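Local structure of indole-3-acetic acid-amido synthetase GH3.15 (Arabidopsis thaliana, 6E1Q) at residues E275-K280 / L287-P292; M198-L203 / A253-G258; M305-P310 / N450-L455; I309-F314 / D459-D464. The protein conjugates glutamine, and possibly cysteine, to the auxin precursor indole-3-butyric acid at the cost of ATP, and also joins glutamine to the herbicide 2,4-DB. All coordinates share one frame; numbering follows the deposited sequence.

Overall arrangement
From the N terminus, interaction 2 comes first. It closes a loop of some fifty residues with a disulfide from helix 194-207 to helix 253-258. Interaction 1 follows in series and closes the short connection between helices 268-278 and 286-290. The two meet where Trp291 packs on Leu202. Interactions 3 and 4 are the long-range pair. They leave from the same stretch, sharing Ile309 and Pro310, and tie the N-terminal region to the C-terminal one, interaction 3 at helix 441-452 and interaction 4 at strand 461-470. Their spans overlap without one enclosing the other, and their centres are about 7 Å apart. Leu287 against Leu312 joins interaction 1 to interaction 4.

Interaction 1: E275-K280 / L287-P292; sequences EQECSK and LKRLWP
Arg289 reaches across to Glu277 and holds it twice, at the carboxylate and at the backbone. The aliphatic part of Arg289 runs past Glu277 OE2. CB of Arg289 lies 3.5 Å from Glu277 OE2. CG stands slightly further off, and CD of Arg289 closes to 3.3 Å from Glu277 OE2. The chain then bends at chi3 (-80°), which turns the guanidinium toward residues 277-280. NH1 of Arg289 makes both bonds, 2.8 Å to Glu277 OE2 and 2.9 Å to Glu277 O. Both acceptors lie in the guanidinium plane and both bonds are fairly straight. OE2 uses its anti lone pair, although the carboxylate plane is turned 53° from the guanidinium. At the other tip, NH2 donates to Glu284 O.

Lys280 NZ meets the same OE2 of Glu277 at 3.0 Å, from the syn side and out of the carboxylate plane. Lys280 NZ and Arg289 NH1, 4.3 Å apart, share this one carboxylate oxygen, which probably draws the two cations together. The three side chains form a salt-bridge network. A leucine in place of Arg289 has no N-H to offer Glu277 O, and the carboxylate, held by Lys280 alone of the two cations, would probably be freer to turn. Beside the salt bridges, Cys278 SG touches Leu290 CD2 at 4.0 Å.

The contact joins the C-terminal end of helix 268-278 to the next helix, 286-290. Cys278 and Leu290 also rest on Trp234 and Leu230 of helix 220-243, while Trp291 packs against strand 212-217 and helix 194-207.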
loop_
_atom_site.group_PDB
_atom_site.type_symbol
_atom_site.label_atom_id
_atom_site.label_comp_id
_atom_site.label_asym_id
_atom_site.label_seq_id
_atom_site.Cartn_x
_atom_site.Cartn_y
_atom_site.Cartn_z
ATOM N N GLU A 275 -27.379 14.454 3.407
ATOM C CA GLU A 275 -28.445 13.650 2.813
ATOM C C GLU A 275 -28.682 14.045 1.357
ATOM O O GLU A 275 -28.900 13.180 0.504
ATOM C CB GLU A 275 -29.736 13.792 3.644
ATOM C CG GLU A 275 -29.755 12.967 4.958
ATOM C CD GLU A 275 -30.687 13.535 6.042
ATOM O OE1 GLU A 275 -31.299 14.598 5.830
ATOM O OE2 GLU A 275 -30.804 12.917 7.126
ATOM N N GLN A 276 -28.627 15.347 1.047
ATOM C CA GLN A 276 -28.826 15.778 -0.338
ATOM C C GLN A 276 -27.794 15.157 -1.268
ATOM O O GLN A 276 -28.114 14.796 -2.407
ATOM C CB GLN A 276 -28.754 17.297 -0.446
ATOM C CG GLN A 276 -30.079 17.991 -0.627
ATOM C CD GLN A 276 -30.020 19.440 -0.180
ATOM O OE1 GLN A 276 -29.117 20.183 -0.575
ATOM N NE2 GLN A 276 -30.976 19.848 0.654
ATOM N N GLU A 277 -26.542 15.052 -0.812
ATOM C CA GLU A 277 -25.501 14.450 -1.643
ATOM C C GLU A 277 -25.638 12.941 -1.708
ATOM O O GLU A 277 -25.423 12.342 -2.766
ATOM C CB GLU A 277 -24.110 14.809 -1.112
ATOM C CG GLU A 277 -23.809 16.280 -1.123
ATOM C CD GLU A 277 -24.019 16.910 -2.491
ATOM O OE1 GLU A 277 -24.276 18.130 -2.532
ATOM O OE2 GLU A 277 -23.912 16.195 -3.519
ATOM N N CYS A 278 -25.936 12.298 -0.579
ATOM C CA CYS A 278 -25.962 10.839 -0.574
ATOM C C CYS A 278 -27.205 10.270 -1.252
ATOM O O CYS A 278 -27.169 9.132 -1.730
ATOM C CB CYS A 278 -25.872 10.308 0.855
ATOM S SG CYS A 278 -24.307 10.574 1.700
ATOM N N SER A 279 -28.290 11.032 -1.320
ATOM C CA SER A 279 -29.523 10.509 -1.895
ATOM C C SER A 279 -29.546 10.544 -3.418
ATOM O O SER A 279 -30.484 10.004 -4.012
ATOM C CB SER A 279 -30.722 11.275 -1.335
ATOM O OG SER A 279 -30.642 12.634 -1.697
ATOM N N LYS A 280 -28.543 11.137 -4.068
ATOM C CA LYS A 280 -28.487 11.119 -5.525
ATOM C C LYS A 280 -28.223 9.704 -6.048
ATOM O O LYS A 280 -27.527 8.900 -5.417
ATOM C CB LYS A 280 -27.420 12.106 -6.022
ATOM C CG LYS A 280 -27.622 13.520 -5.454
ATOM C CD LYS A 280 -26.909 14.618 -6.238
ATOM C CE LYS A 280 -27.004 15.958 -5.499
ATOM N NZ LYS A 280 -25.815 16.835 -5.721
ATOM N N LEU A 287 -16.915 11.542 -3.310
ATOM C CA LEU A 287 -15.874 11.939 -2.359
ATOM C C LEU A 287 -15.704 13.448 -2.331
ATOM O O LEU A 287 -15.594 14.045 -1.253
ATOM C CB LEU A 287 -14.545 11.267 -2.682
ATOM C CG LEU A 287 -14.516 9.767 -2.389
ATOM C CD1 LEU A 287 -13.109 9.206 -2.697
ATOM C CD2 LEU A 287 -14.936 9.497 -0.933
ATOM N N LYS A 288 -15.698 14.086 -3.505
ATOM C CA LYS A 288 -15.639 15.540 -3.532
ATOM C C LYS A 288 -16.922 16.152 -3.001
ATOM O O LYS A 288 -16.890 17.203 -2.354
ATOM C CB LYS A 288 -15.376 16.056 -4.946
ATOM C CG LYS A 288 -14.730 17.440 -4.940
ATOM C CD LYS A 288 -15.295 18.335 -6.014
ATOM C CE LYS A 288 -14.256 19.369 -6.446
ATOM N NZ LYS A 288 -13.533 19.982 -5.285
ATOM N N ARG A 289 -18.067 15.539 -3.295
ATOM C CA ARG A 289 -19.317 16.136 -2.841
ATOM C C ARG A 289 -19.441 16.065 -1.324
ATOM O O ARG A 289 -19.964 16.991 -0.701
ATOM C CB ARG A 289 -20.503 15.466 -3.539
ATOM C CG ARG A 289 -20.456 15.722 -5.030
ATOM C CD ARG A 289 -21.710 15.323 -5.745
ATOM N NE ARG A 289 -21.780 13.888 -5.994
ATOM C CZ ARG A 289 -22.620 13.068 -5.366
ATOM N NH1 ARG A 289 -23.446 13.544 -4.436
ATOM N NH2 ARG A 289 -22.635 11.774 -5.670
ATOM N N LEU A 290 -18.938 14.989 -0.711
ATOM C CA LEU A 290 -18.980 14.883 0.742
ATOM C C LEU A 290 -17.910 15.749 1.405
ATOM O O LEU A 290 -18.147 16.323 2.477
ATOM C CB LEU A 290 -18.816 13.425 1.157
ATOM C CG LEU A 290 -20.022 12.535 0.835
ATOM C CD1 LEU A 290 -19.813 11.146 1.387
ATOM C CD2 LEU A 290 -21.304 13.129 1.418
ATOM N N TRP A 291 -16.733 15.871 0.782
ATOM C CA TRP A 291 -15.646 16.688 1.309
ATOM C C TRP A 291 -15.263 17.719 0.246
ATOM O O TRP A 291 -14.216 17.604 -0.409
ATOM C CB TRP A 291 -14.495 15.792 1.771
ATOM C CG TRP A 291 -14.920 15.000 2.982
ATOM C CD1 TRP A 291 -15.042 15.479 4.268
ATOM C CD2 TRP A 291 -15.348 13.630 3.026
ATOM N NE1 TRP A 291 -15.501 14.492 5.097
ATOM C CE2 TRP A 291 -15.700 13.347 4.366
ATOM C CE3 TRP A 291 -15.469 12.613 2.069
ATOM C CZ2 TRP A 291 -16.153 12.083 4.775
ATOM C CZ3 TRP A 291 -15.921 11.360 2.473
ATOM C CH2 TRP A 291 -16.264 11.105 3.814
ATOM N N PRO A 292 -16.094 18.753 0.060
ATOM C CA PRO A 292 -15.893 19.695 -1.057
ATOM C C PRO A 292 -14.701 20.623 -0.888
ATOM O O PRO A 292 -14.294 21.263 -1.870
ATOM C CB PRO A 292 -17.209 20.481 -1.088
ATOM C CG PRO A 292 -17.680 20.445 0.334
ATOM C CD PRO A 292 -17.317 19.059 0.826
HETATM O O HOH W 1 -21.376 19.327 -1.879
#

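Interaction 2: M198-L203 / A253-G258; sequences MYCQLL and ATCTSG
A disulfide between two helices, Cys200 on helix 194-207 and Cys255 on the short helix 253-258, makes this contact. The two SG atoms of Cys200 and Cys255 are bonded at 2.0 Å. The torsion about the S-S bond is -99°, close to the relaxed right angle, and its negative sign makes the bridge left-handed. The two cysteines enter it differently. In Cys200 the SG sits beside the backbone N, with chi1 at -66°. In Cys255 it lies opposite the backbone N (chi1 180°), beside the carbonyl carbon, and there it meets the sulfur of Cys200. The CB atoms of Cys200 and Cys255 end up 4.0 Å apart and their CA atoms 6.4 Å apart. Nothing else in the two segments touches, and both cysteines are buried.

Cys255 N is hydrogen-bonded to Asp252 OD2 at the start of its helix. Tyr199 of helix 194-207 meets Trp249, just ahead of helix 253-258, edge-to-face, so the two parts are also joined by packing near the bridge. The OH of Tyr199 is hydrogen-bonded to Asn240. Met198 and Leu202 pack on Phe229 and Val226 of helix 220-243.

The bridge closes a covalent loop that contains strand 212-217 and the whole of helix 220-243. It is a helix-to-helix cross-link within the GH3 N-terminal domain, a member of the ANL clan of adenylating enzymes.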
loop_
_atom_site.group_PDB
_atom_site.type_symbol
_atom_site.label_atom_id
_atom_site.label_comp_id
_atom_site.label_asym_id
_atom_site.label_seq_id
_atom_site.Cartn_x
_atom_site.Cartn_y
_atom_site.Cartn_z
ATOM N N MET A 198 -15.398 1.866 11.850
ATOM C CA MET A 198 -15.670 2.565 10.590
ATOM C C MET A 198 -16.818 3.567 10.754
ATOM O O MET A 198 -16.788 4.670 10.186
ATOM C CB MET A 198 -15.995 1.553 9.489
ATOM C CG MET A 198 -16.447 2.202 8.178
ATOM S SD MET A 198 -15.064 3.058 7.356
ATOM C CE MET A 198 -14.270 1.651 6.551
ATOM N N TYR A 199 -17.831 3.202 11.545
ATOM C CA TYR A 199 -18.972 4.091 11.741
ATOM C C TYR A 199 -18.546 5.385 12.437
ATOM O O TYR A 199 -18.891 6.487 11.994
ATOM C CB TYR A 199 -20.077 3.360 12.524
ATOM C CG TYR A 199 -21.373 4.162 12.682
ATOM C CD1 TYR A 199 -21.503 5.116 13.681
ATOM C CD2 TYR A 199 -22.451 3.971 11.813
ATOM C CE1 TYR A 199 -22.684 5.854 13.828
ATOM C CE2 TYR A 199 -23.630 4.704 11.949
ATOM C CZ TYR A 199 -23.737 5.645 12.959
ATOM O OH TYR A 199 -24.897 6.380 13.112
ATOM N N CYS A 200 -17.771 5.277 13.518
ATOM C CA CYS A 200 -17.410 6.481 14.269
ATOM C C CYS A 200 -16.472 7.373 13.472
ATOM O O CYS A 200 -16.578 8.605 13.519
ATOM C CB CYS A 200 -16.773 6.101 15.602
ATOM S SG CYS A 200 -17.940 5.257 16.708
ATOM N N GLN A 201 -15.533 6.759 12.754
ATOM C CA GLN A 201 -14.585 7.516 11.945
ATOM C C GLN A 201 -15.288 8.279 10.824
ATOM O O GLN A 201 -14.932 9.424 10.524
ATOM C CB GLN A 201 -13.535 6.533 11.420
ATOM C CG GLN A 201 -13.016 6.727 10.033
ATOM C CD GLN A 201 -11.685 5.999 9.853
ATOM O OE1 GLN A 201 -10.659 6.422 10.379
ATOM N NE2 GLN A 201 -11.717 4.868 9.151
ATOM N N LEU A 202 -16.295 7.670 10.197
ATOM C CA LEU A 202 -17.037 8.377 9.155
ATOM C C LEU A 202 -17.945 9.451 9.760
ATOM O O LEU A 202 -18.081 10.550 9.208
ATOM C CB LEU A 202 -17.847 7.375 8.319
ATOM C CG LEU A 202 -17.086 6.686 7.165
ATOM C CD1 LEU A 202 -17.897 5.519 6.582
ATOM C CD2 LEU A 202 -16.763 7.681 6.053
ATOM N N LEU A 203 -18.574 9.158 10.897
ATOM C CA LEU A 203 -19.381 10.181 11.557
ATOM C C LEU A 203 -18.531 11.406 11.901
ATOM O O LEU A 203 -18.917 12.542 11.599
ATOM C CB LEU A 203 -20.046 9.592 12.801
ATOM C CG LEU A 203 -20.860 10.542 13.680
ATOM C CD1 LEU A 203 -21.980 11.102 12.858
ATOM C CD2 LEU A 203 -21.430 9.740 14.823
ATOM N N ALA A 253 -15.947 1.985 24.155
ATOM C CA ALA A 253 -15.758 3.084 25.100
ATOM C C ALA A 253 -14.977 4.252 24.497
ATOM O O ALA A 253 -15.239 5.408 24.843
ATOM C CB ALA A 253 -15.072 2.572 26.366
ATOM N N THR A 254 -14.020 3.988 23.609
ATOM C CA THR A 254 -13.280 5.088 22.993
ATOM C C THR A 254 -14.198 5.972 22.159
ATOM O O THR A 254 -14.127 7.202 22.239
ATOM C CB THR A 254 -12.134 4.559 22.127
ATOM O OG1 THR A 254 -11.414 3.545 22.840
ATOM C CG2 THR A 254 -11.191 5.698 21.732
ATOM N N CYS A 255 -15.063 5.364 21.345
ATOM C CA CYS A 255 -15.951 6.170 20.517
ATOM C C CYS A 255 -16.951 6.943 21.373
ATOM O O CYS A 255 -17.133 8.151 21.187
ATOM C CB CYS A 255 -16.678 5.298 19.495
ATOM S SG CYS A 255 -17.793 6.282 18.454
ATOM N N THR A 256 -17.604 6.263 22.322
ATOM C CA THR A 256 -18.671 6.913 23.084
ATOM C C THR A 256 -18.131 8.037 23.959
ATOM O O THR A 256 -18.771 9.088 24.089
ATOM C CB THR A 256 -19.423 5.894 23.944
ATOM O OG1 THR A 256 -18.505 5.234 24.826
ATOM C CG2 THR A 256 -20.140 4.867 23.076
ATOM N N SER A 257 -16.963 7.839 24.572
ATOM C CA SER A 257 -16.374 8.906 25.373
ATOM C C SER A 257 -15.777 10.003 24.498
ATOM O O SER A 257 -15.774 11.174 24.895
ATOM C CB SER A 257 -15.314 8.340 26.316
ATOM O OG SER A 257 -14.254 7.748 25.588
ATOM N N GLY A 258 -15.289 9.660 23.303
ATOM C CA GLY A 258 -14.610 10.646 22.483
ATOM C C GLY A 258 -15.510 11.458 21.575
ATOM O O GLY A 258 -15.156 12.580 21.202
#

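Interaction 3: M305-P310 / N450-L455; sequences MAQYIP and NAKLLL
The amide of Gln307 is the flat group that meets Lys452. The ammonium of Lys452 stands above the carbonyl plane, 54° out of it, rather than in line with either lone pair. Lys452 NZ is still hydrogen-bonded to Gln307 OE1, at 3.0 Å. The other end of the amide is also held, since NE2 of Gln307 is hydrogen-bonded to Thr449 OG1. Both ends of the amide thus have partners on helix 441-452, which probably limits its rotation.

Lys452 starts with CG between its backbone N and carbonyl carbon (chi1 73°). Beyond CG the chain is fully extended, and this long reach spans backbones whose nearest CA atoms, Gln307 and Lys452, are 10.0 Å apart. Lys452 CE lies 3.6 Å from Gln307 OE1. A water adds a second link: it accepts from Lys452 NZ at 3.0 Å and donates to Ala306 O at 3.0 Å.

The contact is a polar bridge between the N-terminal and C-terminal GH3 regions. On one side a 3-10 segment ending at Gln307 leads on to helix 309-316, with Tyr308 packed on helix 220-243. On the other, helix 441-452 is backed by helix 497-510, and Lys452 lies against Leu462 of strand 461-470.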
loop_
_atom_site.group_PDB
_atom_site.type_symbol
_atom_site.label_atom_id
_atom_site.label_comp_id
_atom_site.label_asym_id
_atom_site.label_seq_id
_atom_site.Cartn_x
_atom_site.Cartn_y
_atom_site.Cartn_z
ATOM N N MET A 305 -2.243 -1.718 -6.815
ATOM C CA MET A 305 -3.270 -0.720 -6.554
ATOM C C MET A 305 -3.609 0.104 -7.787
ATOM O O MET A 305 -4.652 0.769 -7.800
ATOM C CB MET A 305 -2.840 0.208 -5.419
ATOM C CG MET A 305 -2.764 -0.486 -4.051
ATOM S SD MET A 305 -4.360 -1.286 -3.667
ATOM C CE MET A 305 -3.842 -2.482 -2.438
ATOM N N ALA A 306 -2.750 0.090 -8.812
ATOM C CA ALA A 306 -3.065 0.824 -10.039
ATOM C C ALA A 306 -4.377 0.369 -10.657
ATOM O O ALA A 306 -5.001 1.137 -11.399
ATOM C CB ALA A 306 -1.932 0.676 -11.065
ATOM N N GLN A 307 -4.814 -0.858 -10.352
ATOM C CA GLN A 307 -6.041 -1.394 -10.925
ATOM C C GLN A 307 -7.272 -0.592 -10.515
ATOM O O GLN A 307 -8.255 -0.556 -11.260
ATOM C CB GLN A 307 -6.225 -2.850 -10.496
ATOM C CG GLN A 307 -5.180 -3.812 -11.075
ATOM C CD GLN A 307 -5.292 -3.978 -12.596
ATOM O OE1 GLN A 307 -6.399 -4.058 -13.157
ATOM N NE2 GLN A 307 -4.143 -4.043 -13.265
ATOM N N TYR A 308 -7.250 0.028 -9.336
ATOM C CA TYR A 308 -8.407 0.720 -8.791
ATOM C C TYR A 308 -8.475 2.180 -9.204
ATOM O O TYR A 308 -9.426 2.874 -8.830
ATOM C CB TYR A 308 -8.400 0.617 -7.266
ATOM C CG TYR A 308 -8.315 -0.826 -6.799
ATOM C CD1 TYR A 308 -9.445 -1.635 -6.770
ATOM C CD2 TYR A 308 -7.083 -1.392 -6.428
ATOM C CE1 TYR A 308 -9.354 -2.979 -6.368
ATOM C CE2 TYR A 308 -6.978 -2.727 -6.013
ATOM C CZ TYR A 308 -8.109 -3.515 -5.990
ATOM O OH TYR A 308 -7.999 -4.834 -5.590
ATOM N N ILE A 309 -7.496 2.655 -9.963
ATOM C CA ILE A 309 -7.469 4.072 -10.316
ATOM C C ILE A 309 -8.735 4.500 -11.074
ATOM O O ILE A 309 -9.337 5.506 -10.670
ATOM C CB ILE A 309 -6.170 4.400 -11.086
ATOM C CG1 ILE A 309 -4.967 4.366 -10.150
ATOM C CG2 ILE A 309 -6.263 5.761 -11.761
ATOM C CD1 ILE A 309 -3.640 4.471 -10.920
ATOM N N PRO A 310 -9.173 3.799 -12.118
ATOM C CA PRO A 310 -10.390 4.270 -12.812
ATOM C C PRO A 310 -11.597 4.379 -11.902
ATOM O O PRO A 310 -12.352 5.353 -11.990
ATOM C CB PRO A 310 -10.592 3.218 -13.918
ATOM C CG PRO A 310 -9.217 2.709 -14.202
ATOM C CD PRO A 310 -8.529 2.688 -12.849
ATOM N N ASN A 450 -4.517 -4.864 -19.996
ATOM C CA ASN A 450 -4.759 -4.906 -21.436
ATOM C C ASN A 450 -6.135 -5.463 -21.746
ATOM O O ASN A 450 -6.853 -4.928 -22.599
ATOM C CB ASN A 450 -3.707 -5.759 -22.148
ATOM C CG ASN A 450 -2.329 -5.129 -22.145
ATOM O OD1 ASN A 450 -1.317 -5.831 -22.246
ATOM N ND2 ASN A 450 -2.280 -3.813 -22.055
ATOM N N ALA A 451 -6.519 -6.550 -21.071
ATOM C CA ALA A 451 -7.787 -7.188 -21.421
ATOM C C ALA A 451 -8.980 -6.358 -20.965
ATOM O O ALA A 451 -9.992 -6.286 -21.667
ATOM C CB ALA A 451 -7.857 -8.594 -20.826
ATOM N N LYS A 452 -8.900 -5.734 -19.790
ATOM C CA LYS A 452 -10.102 -5.055 -19.296
ATOM C C LYS A 452 -10.437 -3.815 -20.118
ATOM O O LYS A 452 -11.597 -3.381 -20.134
ATOM C CB LYS A 452 -9.945 -4.697 -17.820
ATOM C CG LYS A 452 -8.985 -3.522 -17.543
ATOM C CD LYS A 452 -8.944 -3.208 -16.046
ATOM C CE LYS A 452 -7.982 -2.085 -15.721
ATOM N NZ LYS A 452 -8.023 -1.733 -14.260
ATOM N N LEU A 453 -9.453 -3.255 -20.819
ATOM C CA LEU A 453 -9.705 -2.147 -21.735
ATOM C C LEU A 453 -10.759 -2.491 -22.779
ATOM O O LEU A 453 -11.513 -1.611 -23.218
ATOM C CB LEU A 453 -8.405 -1.757 -22.431
ATOM C CG LEU A 453 -8.321 -0.296 -22.815
ATOM C CD1 LEU A 453 -7.973 0.515 -21.561
ATOM C CD2 LEU A 453 -7.284 -0.127 -23.909
ATOM N N LEU A 454 -10.847 -3.760 -23.181
ATOM C CA LEU A 454 -11.828 -4.136 -24.197
ATOM C C LEU A 454 -13.257 -3.935 -23.720
ATOM O O LEU A 454 -14.170 -3.886 -24.548
ATOM C CB LEU A 454 -11.633 -5.591 -24.609
ATOM C CG LEU A 454 -10.631 -5.836 -25.749
ATOM C CD1 LEU A 454 -9.267 -5.251 -25.423
ATOM C CD2 LEU A 454 -10.523 -7.317 -26.026
ATOM N N LEU A 455 -13.479 -3.851 -22.409
ATOM C CA LEU A 455 -14.830 -3.632 -21.906
ATOM C C LEU A 455 -15.278 -2.175 -21.984
ATOM O O LEU A 455 -16.484 -1.925 -21.926
ATOM C CB LEU A 455 -14.949 -4.085 -20.453
ATOM C CG LEU A 455 -14.521 -5.483 -20.029
ATOM C CD1 LEU A 455 -14.273 -5.474 -18.514
ATOM C CD2 LEU A 455 -15.552 -6.532 -20.424
HETATM O O HOH W 2 -6.056 0.507 -14.157
#

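Interaction 4: I309-F314 / D459-D464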
loop_
_atom_site.group_PDB
_atom_site.type_symbol
_atom_site.label_atom_id
_atom_site.label_comp_id
_atom_site.label_asym_id
_atom_site.label_seq_id
_atom_site.Cartn_x
_atom_site.Cartn_y
_atom_site.Cartn_z
ATOM N N ILE A 309 -7.496 2.655 -9.963
ATOM C CA ILE A 309 -7.469 4.072 -10.316
ATOM C C ILE A 309 -8.735 4.500 -11.074
ATOM O O ILE A 309 -9.337 5.506 -10.670
ATOM C CB ILE A 309 -6.170 4.400 -11.086
ATOM C CG1 ILE A 309 -4.967 4.366 -10.150
ATOM C CG2 ILE A 309 -6.263 5.761 -11.761
ATOM C CD1 ILE A 309 -3.640 4.471 -10.920
ATOM N N PRO A 310 -9.173 3.799 -12.118
ATOM C CA PRO A 310 -10.390 4.270 -12.812
ATOM C C PRO A 310 -11.597 4.379 -11.902
ATOM O O PRO A 310 -12.352 5.353 -11.990
ATOM C CB PRO A 310 -10.592 3.218 -13.918
ATOM C CG PRO A 310 -9.217 2.709 -14.202
ATOM C CD PRO A 310 -8.529 2.688 -12.849
ATOM N N LEU A 311 -11.794 3.412 -11.010
ATOM C CA LEU A 311 -12.954 3.470 -10.132
ATOM C C LEU A 311 -12.805 4.570 -9.084
ATOM O O LEU A 311 -13.768 5.295 -8.792
ATOM C CB LEU A 311 -13.172 2.115 -9.468
ATOM C CG LEU A 311 -14.403 2.077 -8.566
ATOM C CD1 LEU A 311 -15.679 2.395 -9.343
ATOM C CD2 LEU A 311 -14.489 0.722 -7.877
ATOM N N LEU A 312 -11.610 4.722 -8.514
ATOM C CA LEU A 312 -11.415 5.775 -7.526
ATOM C C LEU A 312 -11.573 7.150 -8.165
ATOM O O LEU A 312 -12.129 8.068 -7.548
ATOM C CB LEU A 312 -10.044 5.624 -6.862
ATOM C CG LEU A 312 -9.646 6.624 -5.780
ATOM C CD1 LEU A 312 -10.713 6.666 -4.681
ATOM C CD2 LEU A 312 -8.268 6.286 -5.197
ATOM N N GLU A 313 -11.131 7.304 -9.419
ATOM C CA GLU A 313 -11.331 8.582 -10.098
ATOM C C GLU A 313 -12.816 8.851 -10.315
ATOM O O GLU A 313 -13.262 9.996 -10.230
ATOM C CB GLU A 313 -10.577 8.605 -11.433
ATOM C CG GLU A 313 -9.050 8.626 -11.260
ATOM C CD GLU A 313 -8.278 8.770 -12.574
ATOM O OE1 GLU A 313 -8.829 8.429 -13.642
ATOM O OE2 GLU A 313 -7.101 9.202 -12.530
ATOM N N PHE A 314 -13.590 7.807 -10.605
ATOM C CA PHE A 314 -15.037 7.958 -10.725
ATOM C C PHE A 314 -15.638 8.544 -9.447
ATOM O O PHE A 314 -16.478 9.454 -9.496
ATOM C CB PHE A 314 -15.661 6.600 -11.047
ATOM C CG PHE A 314 -17.164 6.586 -10.990
ATOM C CD1 PHE A 314 -17.912 7.149 -12.003
ATOM C CD2 PHE A 314 -17.827 6.013 -9.913
ATOM C CE1 PHE A 314 -19.303 7.130 -11.956
ATOM C CE2 PHE A 314 -19.195 5.993 -9.865
ATOM C CZ PHE A 314 -19.937 6.553 -10.901
ATOM N N ASP A 459 -19.375 -0.168 -21.863
ATOM C CA ASP A 459 -19.814 0.480 -20.616
ATOM C C ASP A 459 -19.782 -0.497 -19.449
ATOM O O ASP A 459 -20.688 -0.531 -18.619
ATOM C CB ASP A 459 -21.198 1.115 -20.747
ATOM C CG ASP A 459 -21.297 2.022 -21.947
ATOM O OD1 ASP A 459 -20.386 2.858 -22.125
ATOM O OD2 ASP A 459 -22.253 1.870 -22.733
ATOM N N LEU A 460 -18.737 -1.312 -19.410
ATOM C CA LEU A 460 -18.475 -2.223 -18.315
ATOM C C LEU A 460 -17.100 -1.910 -17.748
ATOM O O LEU A 460 -16.215 -1.408 -18.456
ATOM C CB LEU A 460 -18.558 -3.677 -18.779
ATOM C CG LEU A 460 -19.974 -4.076 -19.159
ATOM C CD1 LEU A 460 -19.990 -5.422 -19.832
ATOM C CD2 LEU A 460 -20.848 -4.065 -17.892
ATOM N N MET A 461 -16.937 -2.184 -16.466
ATOM C CA MET A 461 -15.688 -1.932 -15.755
ATOM C C MET A 461 -15.318 -3.168 -14.949
ATOM O O MET A 461 -16.192 -3.835 -14.384
ATOM C CB MET A 461 -15.813 -0.710 -14.814
ATOM C CG MET A 461 -14.466 -0.165 -14.298
ATOM S SD MET A 461 -14.603 1.209 -13.108
ATOM C CE MET A 461 -14.172 2.599 -14.153
ATOM N N LEU A 462 -14.025 -3.485 -14.907
ATOM C CA LEU A 462 -13.553 -4.542 -14.028
ATOM C C LEU A 462 -13.343 -3.943 -12.638
ATOM O O LEU A 462 -12.553 -3.006 -12.483
ATOM C CB LEU A 462 -12.266 -5.149 -14.586
ATOM C CG LEU A 462 -11.620 -6.205 -13.702
ATOM C CD1 LEU A 462 -12.558 -7.418 -13.562
ATOM C CD2 LEU A 462 -10.248 -6.608 -14.291
ATOM N N MET A 463 -14.067 -4.449 -11.633
ATOM C CA MET A 463 -13.927 -3.884 -10.287
ATOM C C MET A 463 -12.786 -4.513 -9.501
ATOM O O MET A 463 -12.112 -3.821 -8.733
ATOM C CB MET A 463 -15.225 -4.037 -9.509
ATOM C CG MET A 463 -16.448 -3.651 -10.336
ATOM S SD MET A 463 -16.616 -1.877 -10.636
ATOM C CE MET A 463 -17.160 -1.296 -9.032
ATOM N N ASP A 464 -12.580 -5.823 -9.635
ATOM C CA ASP A 464 -11.490 -6.504 -8.943
ATOM C C ASP A 464 -11.289 -7.839 -9.643
ATOM O O ASP A 464 -12.163 -8.296 -10.385
ATOM C CB ASP A 464 -11.799 -6.719 -7.441
ATOM C CG ASP A 464 -10.560 -6.536 -6.541
ATOM O OD1 ASP A 464 -9.433 -6.490 -7.060
ATOM O OD2 ASP A 464 -10.718 -6.347 -5.320
#
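This is an apolar helix-on-strand contact between the N-terminal and C-terminal GH3 regions, with Pro310 and Leu311 meeting Met461 and Met463. The start of helix 309-316 crosses strand 461-464 at 100°, with the axes 9.2 Å apart. Met461 leaves the strand extended and bends only at its last torsion, chi3 -104°. That lays its methyl against the proline, with Met461 CE 3.6 Å from Pro310 CB. The Met461 chain crosses that of Leu311 at a slant, with Met461 SD 4.0 Å from Leu311 CB.

Strand 461-470 is an edge strand of the four-stranded mixed sheet of the C-terminal region, and pairs with strand 477-485 through Met461 and Gly485. Leu462, between the two methionines, packs instead on Val448 of helix 441-452, so the sheet has a helix on each side here. An alanine in place of Met461 would probably open a gap between the strand and Pro310 and Leu311.

Met463 folds back at chi2 and chi3, and its chain crosses that of Leu311 at about a right angle. Its methyl meets both branches of the leucine: Met463 CE is 3.5 Å from Leu311 CD2 and 4.0 Å from Leu311 CD1. Leu311 also packs on Leu224 of helix 220-243.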